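Local coordinates for trp repressor binding protein WrbA (PDB 1YDG), which catalyses the two-electron reduction of quinones to quinols by NADH or NADPH, using FMN as cofactor in a flavodoxin-like homotetramer, at the interface of chains A and B and the interface of chains A and C. Numbering follows the deposited sequence. Chains: chain A/B/C, trp repressor binding protein WrbA.

Contact 1: the interface of chains A and B. Residues chain A 147-151, 196; chain B 143, 147-150.
Two short antiparallel beta strands, residues 148-149 of each subunit of this flavodoxin-like WrbA protein, pair across a two-fold axis at A:Leu149 and B:Leu149, so that a small sheet runs from one chain of the homotetramer into the next. The pairing rests on two reciprocal backbone hydrogen bonds: A:Leu149 N gives to B:Leu149 O at 3.0 Å, and B:Leu149 N returns the bond to A:Leu149 O at the same length of 3.0 Å. The angles at hydrogen, 156° and 157°, are nearly equal, as expected for a two-fold pair. Beside these bonds the two leucine side chains meet at about a right angle. Their CB atoms lie 3.9 Å apart, A:Leu149 CB to B:Leu149 CB, and farther out the branch methyls touch, A:Leu149 CD1 to B:Leu149 CD1 at 4.1 Å. Each leucine keeps CG anti to its own carbonyl carbon (chi1 -40° in A:Leu149), which lays CG over the partner's CB. A:Val148 and B:Val148 also face each other through CG1, but their modelled separation is too short to be trusted. At the flank, the ring carbon CG of A:Pro151 rests on the thioether chain of B:Met143, 3.8 Å from its CG and 4.0 Å from its sulfur SD. A water links the carbonyls, 2.7 Å from A:Pro151 O and 2.7 Å from B:Ala147 O, and so bridges the two chains.

Contact 2: the interface of chains A and C. Residues chain A 154, 160, 163-164, 166; chain C 126-129.
The carbonyl of A:Gly163, in a loop where this residue has a positive phi, accepts a hydrogen bond from the backbone N-H of C:Asn128, with A:Gly163 O to C:Asn128 N at 2.9 Å. The bond is nearly straight at hydrogen (168°), although the donor is tilted from the carbonyl plane. The donating loop of C, residues 126-129, belongs to the FMN-binding segment of this flavodoxin-like fold, so the neighbouring subunit of the homotetramer probably helps to hold the cofactor loop. Beside the backbone bond, C:Val127 CG1 packs on A:Gly163 CA at 3.6 Å; this methyl stands between its own backbone N and carbonyl carbon (chi1 70°). A:Tyr154 and C:Asn126 meet end to end, with the phenol oxygen OH near the amide nitrogen ND2 and the ring and amide planes 34° apart. Within its own chain, A:Tyr154 OH gives a hydrogen bond to A:Gly164 O at 2.8 Å, from above the carbonyl plane, which ties the phenol to the loop holding A:Gly163 and A:Gly164. A phenylalanine in place of A:Tyr154 would probably leave A:Gly164 O without this donor and the ring freer to shift against C:Asn126. The other end of the amide turns to A:Phe160, whose ring carbon CD1 lies 3.5 Å from C:Asn126 OD1. That same oxygen, C:Asn126 OD1, is 2.9 Å from a water, which in turn lies 2.8 Å from A:Phe160 O.

Contact 3: the interface of chains A and B. Residues chain A 114-115, 146, 148; chain B 151-152, 155, 192, 196.
This side region of the two-fold A-B interface of the WrbA homotetramer joins the long C-terminal helix of one flavodoxin-like subunit, residues 180-204 of B, to loops of the other. A:Asn115 meets B:Arg192 here: the amide oxygen OD1 takes a hydrogen bond from the guanidinium NH1 at 2.7 Å, in the carbonyl plane and on a lone pair, with 146° at hydrogen. A second, weak bond comes from NH2 of B:Arg192 to OD1 of A:Asn115 at 3.2 Å. The amide and guanidinium planes are close to parallel, 25° apart; A:Asn115 CG lies at the guanidinium edge, while OD1 is tilted somewhat out of that plane. B:Arg192 arrives there by an extended chain from CG to NE, with CG anti to its backbone N (chi1 168°). Its flat group is sandwiched within its own chain: B:Leu196 CD1 lies over the centre of one face at 3.9 Å from the plane, and B:Thr155 CG2 covers the rim of the other. That threonine is itself anchored by B:Thr155 OG1, which gives a hydrogen bond to B:Pro152 O at 2.8 Å, and its CG2 also touches A:Ala114 CB at 3.8 Å. B:Leu196 and A:Val148 run antiparallel alongside each other, with CD1 of the leucine 4.0 Å from CG2 of the valine.

Contact 1: the interface of chains A and B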
# COMPACT_ATOMS: atom_id res chain seq x y z
N ALA A 147 12.98 2.83 11.76
CA ALA A 147 12.25 3.76 12.62
C ALA A 147 11.19 3.02 13.42
O ALA A 147 10.81 1.90 13.10
CB ALA A 147 11.61 4.86 11.79
N VAL A 148 10.72 3.64 14.48
CA VAL A 148 9.68 3.05 15.33
C VAL A 148 8.46 3.90 15.09
O VAL A 148 8.45 5.07 15.48
CB VAL A 148 10.07 3.10 16.80
CG1 VAL A 148 8.91 2.57 17.70
CG2 VAL A 148 11.35 2.33 17.02
N LEU A 149 7.45 3.34 14.43
CA LEU A 149 6.34 4.13 13.92
C LEU A 149 5.30 4.29 15.01
O LEU A 149 4.90 3.31 15.62
CB LEU A 149 5.73 3.51 12.66
CG LEU A 149 6.73 2.91 11.66
CD1 LEU A 149 6.04 2.43 10.39
CD2 LEU A 149 7.86 3.85 11.29
N THR A 150 4.89 5.53 15.24
CA THR A 150 3.97 5.89 16.32
C THR A 150 2.79 6.70 15.79
O THR A 150 2.60 7.87 16.16
CB THR A 150 4.69 6.71 17.40
OG1 THR A 150 5.09 7.97 16.86
CG2 THR A 150 5.90 5.96 17.93
N PRO A 151 1.97 6.07 14.93
CA PRO A 151 0.77 6.71 14.44
C PRO A 151 -0.25 6.88 15.57
O PRO A 151 -0.16 6.16 16.56
CB PRO A 151 0.25 5.73 13.41
CG PRO A 151 0.72 4.43 13.88
CD PRO A 151 2.10 4.71 14.39
N LEU A 196 5.81 8.71 24.01
CA LEU A 196 6.42 7.41 23.71
C LEU A 196 7.91 7.51 23.52
O LEU A 196 8.65 6.66 24.01
CB LEU A 196 5.78 6.79 22.47
CG LEU A 196 4.35 6.32 22.66
CD1 LEU A 196 3.66 6.12 21.29
CD2 LEU A 196 4.31 5.03 23.52
N MET B 143 -1.97 -0.17 12.86
CA MET B 143 -2.08 1.27 13.09
C MET B 143 -3.44 1.66 13.65
O MET B 143 -3.54 2.59 14.46
CB MET B 143 -1.82 2.07 11.83
CG MET B 143 -0.41 1.89 11.30
SD MET B 143 0.05 3.15 10.14
CE MET B 143 1.58 2.46 9.49
N ALA B 147 -0.81 0.66 17.77
CA ALA B 147 0.39 -0.11 18.04
C ALA B 147 1.61 0.76 17.73
O ALA B 147 1.52 1.74 16.98
CB ALA B 147 0.40 -1.37 17.21
N VAL B 148 2.73 0.40 18.34
CA VAL B 148 4.03 0.96 18.04
C VAL B 148 4.72 -0.02 17.12
O VAL B 148 5.06 -1.13 17.53
CB VAL B 148 4.80 1.13 19.35
CG1 VAL B 148 6.24 1.64 19.12
CG2 VAL B 148 4.04 2.06 20.26
N LEU B 149 4.90 0.36 15.85
CA LEU B 149 5.36 -0.58 14.84
C LEU B 149 6.88 -0.66 14.88
O LEU B 149 7.54 0.36 14.83
CB LEU B 149 4.86 -0.19 13.46
CG LEU B 149 3.36 0.14 13.37
CD1 LEU B 149 2.93 0.28 11.95
CD2 LEU B 149 2.52 -0.92 14.05
N THR B 150 7.41 -1.88 15.00
CA THR B 150 8.86 -2.08 15.13
C THR B 150 9.44 -2.97 14.02
O THR B 150 10.03 -4.02 14.29
CB THR B 150 9.26 -2.68 16.48
OG1 THR B 150 8.69 -4.00 16.61
CG2 THR B 150 8.83 -1.79 17.62
O HOH W 1 1.43 4.27 17.75

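Contact 2: the interface of chains A and C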
# COMPACT_ATOMS: atom_id res chain seq x y z
N TYR A 154 -6.63 5.29 17.11
CA TYR A 154 -7.83 5.93 17.63
C TYR A 154 -7.65 6.16 19.14
O TYR A 154 -8.60 6.03 19.92
CB TYR A 154 -9.06 5.09 17.29
CG TYR A 154 -9.41 5.04 15.80
CD1 TYR A 154 -9.00 3.98 14.99
CD2 TYR A 154 -10.18 6.03 15.22
CE1 TYR A 154 -9.33 3.93 13.64
CE2 TYR A 154 -10.53 5.99 13.87
CZ TYR A 154 -10.11 4.94 13.09
OH TYR A 154 -10.46 4.92 11.75
N PHE A 160 -11.58 10.59 16.07
CA PHE A 160 -12.93 10.40 15.49
C PHE A 160 -13.55 11.72 15.00
O PHE A 160 -14.20 11.76 13.96
CB PHE A 160 -13.88 9.75 16.51
CG PHE A 160 -13.49 8.35 16.90
CD1 PHE A 160 -13.82 7.27 16.10
CD2 PHE A 160 -12.82 8.12 18.10
CE1 PHE A 160 -13.47 5.95 16.47
CE2 PHE A 160 -12.47 6.83 18.49
CZ PHE A 160 -12.80 5.74 17.68
N GLY A 163 -12.39 13.04 11.45
CA GLY A 163 -12.54 12.14 10.28
C GLY A 163 -11.98 10.74 10.47
O GLY A 163 -12.17 9.87 9.62
N GLY A 164 -11.29 10.52 11.57
CA GLY A 164 -10.93 9.17 11.99
C GLY A 164 -9.85 8.55 11.12
O GLY A 164 -10.00 7.42 10.68
N PRO A 166 -6.50 6.91 11.40
CA PRO A 166 -5.62 6.37 12.43
C PRO A 166 -4.15 6.43 12.04
O PRO A 166 -3.27 6.24 12.89
CB PRO A 166 -6.08 4.91 12.55
CG PRO A 166 -6.70 4.58 11.26
CD PRO A 166 -7.11 5.85 10.57
N ASN C 126 -15.65 5.74 9.60
CA ASN C 126 -14.86 6.98 9.54
C ASN C 126 -14.47 7.34 8.12
O ASN C 126 -14.15 6.46 7.34
CB ASN C 126 -13.59 6.81 10.37
CG ASN C 126 -13.89 6.38 11.78
OD1 ASN C 126 -14.30 7.18 12.61
ND2 ASN C 126 -13.69 5.09 12.05
N VAL C 127 -14.49 8.63 7.79
CA VAL C 127 -14.26 9.07 6.41
C VAL C 127 -12.81 8.77 5.94
O VAL C 127 -12.60 8.40 4.78
CB VAL C 127 -14.67 10.57 6.20
CG1 VAL C 127 -13.72 11.53 6.91
CG2 VAL C 127 -14.77 10.91 4.71
N ASN C 128 -11.85 8.89 6.86
CA ASN C 128 -10.45 8.55 6.59
C ASN C 128 -10.02 7.26 7.29
O ASN C 128 -8.83 7.01 7.45
CB ASN C 128 -9.52 9.69 7.04
CG ASN C 128 -9.82 11.02 6.35
OD1 ASN C 128 -9.84 12.08 7.00
ND2 ASN C 128 -10.04 10.99 5.04
N GLY C 129 -10.98 6.42 7.70
CA GLY C 129 -10.66 5.20 8.44
C GLY C 129 -10.47 3.96 7.59
O GLY C 129 -10.89 2.89 7.98
O HOH W 2 -14.66 9.93 11.84

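Contact 3: the interface of chains A and B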
# COMPACT_ATOMS: atom_id res chain seq x y z
N ALA A 114 18.14 4.74 12.69
CA ALA A 114 17.43 3.69 13.40
C ALA A 114 16.94 4.15 14.76
O ALA A 114 17.56 5.00 15.40
CB ALA A 114 18.32 2.46 13.54
N ASN A 115 15.81 3.62 15.19
CA ASN A 115 15.33 3.78 16.57
C ASN A 115 14.79 5.16 16.90
O ASN A 115 14.57 5.48 18.08
CB ASN A 115 16.41 3.39 17.58
CG ASN A 115 16.96 2.03 17.31
OD1 ASN A 115 16.21 1.11 16.97
ND2 ASN A 115 18.27 1.88 17.45
N GLY A 146 14.55 1.56 9.95
CA GLY A 146 14.41 0.94 11.25
C GLY A 146 13.84 1.94 12.24
O GLY A 146 14.20 1.91 13.42
N VAL A 148 10.72 3.64 14.48
CA VAL A 148 9.68 3.05 15.33
C VAL A 148 8.46 3.90 15.09
O VAL A 148 8.45 5.07 15.48
CB VAL A 148 10.07 3.10 16.80
CG1 VAL A 148 8.91 2.57 17.70
CG2 VAL A 148 11.35 2.33 17.02
N PRO B 151 9.34 -2.52 12.76
CA PRO B 151 9.89 -3.34 11.70
C PRO B 151 11.44 -3.36 11.77
O PRO B 151 12.03 -2.45 12.35
CB PRO B 151 9.38 -2.64 10.45
CG PRO B 151 9.37 -1.21 10.82
CD PRO B 151 8.82 -1.24 12.25
N PRO B 152 12.09 -4.40 11.22
CA PRO B 152 13.54 -4.52 11.33
C PRO B 152 14.37 -3.50 10.55
O PRO B 152 15.49 -3.22 10.96
CB PRO B 152 13.82 -5.91 10.77
CG PRO B 152 12.69 -6.25 9.94
CD PRO B 152 11.50 -5.54 10.50
N THR B 155 18.71 -2.96 10.19
CA THR B 155 19.50 -2.76 11.40
C THR B 155 20.52 -3.88 11.69
O THR B 155 21.33 -3.74 12.61
CB THR B 155 18.59 -2.48 12.62
OG1 THR B 155 17.59 -3.50 12.74
CG2 THR B 155 17.91 -1.12 12.46
N ARG B 192 15.38 -7.57 18.42
CA ARG B 192 15.29 -6.13 18.38
C ARG B 192 13.98 -5.63 18.95
O ARG B 192 13.96 -4.68 19.73
CB ARG B 192 15.45 -5.69 16.93
CG ARG B 192 15.10 -4.27 16.68
CD ARG B 192 15.36 -3.94 15.21
NE ARG B 192 14.68 -2.70 14.87
CZ ARG B 192 15.12 -1.50 15.21
NH1 ARG B 192 16.26 -1.37 15.88
NH2 ARG B 192 14.41 -0.43 14.88
N LEU B 196 13.49 -3.14 22.16
CA LEU B 196 12.67 -1.92 22.12
C LEU B 196 11.52 -1.94 23.13
O LEU B 196 11.29 -0.96 23.85
CB LEU B 196 12.14 -1.66 20.70
CG LEU B 196 13.18 -1.18 19.67
CD1 LEU B 196 12.63 -1.29 18.26
CD2 LEU B 196 13.65 0.24 19.95

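Contacts 1 and 3 are neighbouring regions of one A-B interface, their C-alpha centres about 10 Å apart, and both use A:Val148: it belongs to the paired strand in contact 1, and its CG2 packs on the partner's C-terminal helix in contact 3. That helix also serves both, through A:Leu196 in contact 1 and B:Leu196 in contact 3. Contact 2 belongs to a different surface, between A and C, its C-alpha centre about 18 Å from that of contact 1 and 27 Å from that of contact 3. Chain A thus binds two neighbours through separate patches, consistent with the homotetramer; contact 2 engages an FMN-binding loop, which probably couples assembly to the shape of the cofactor site.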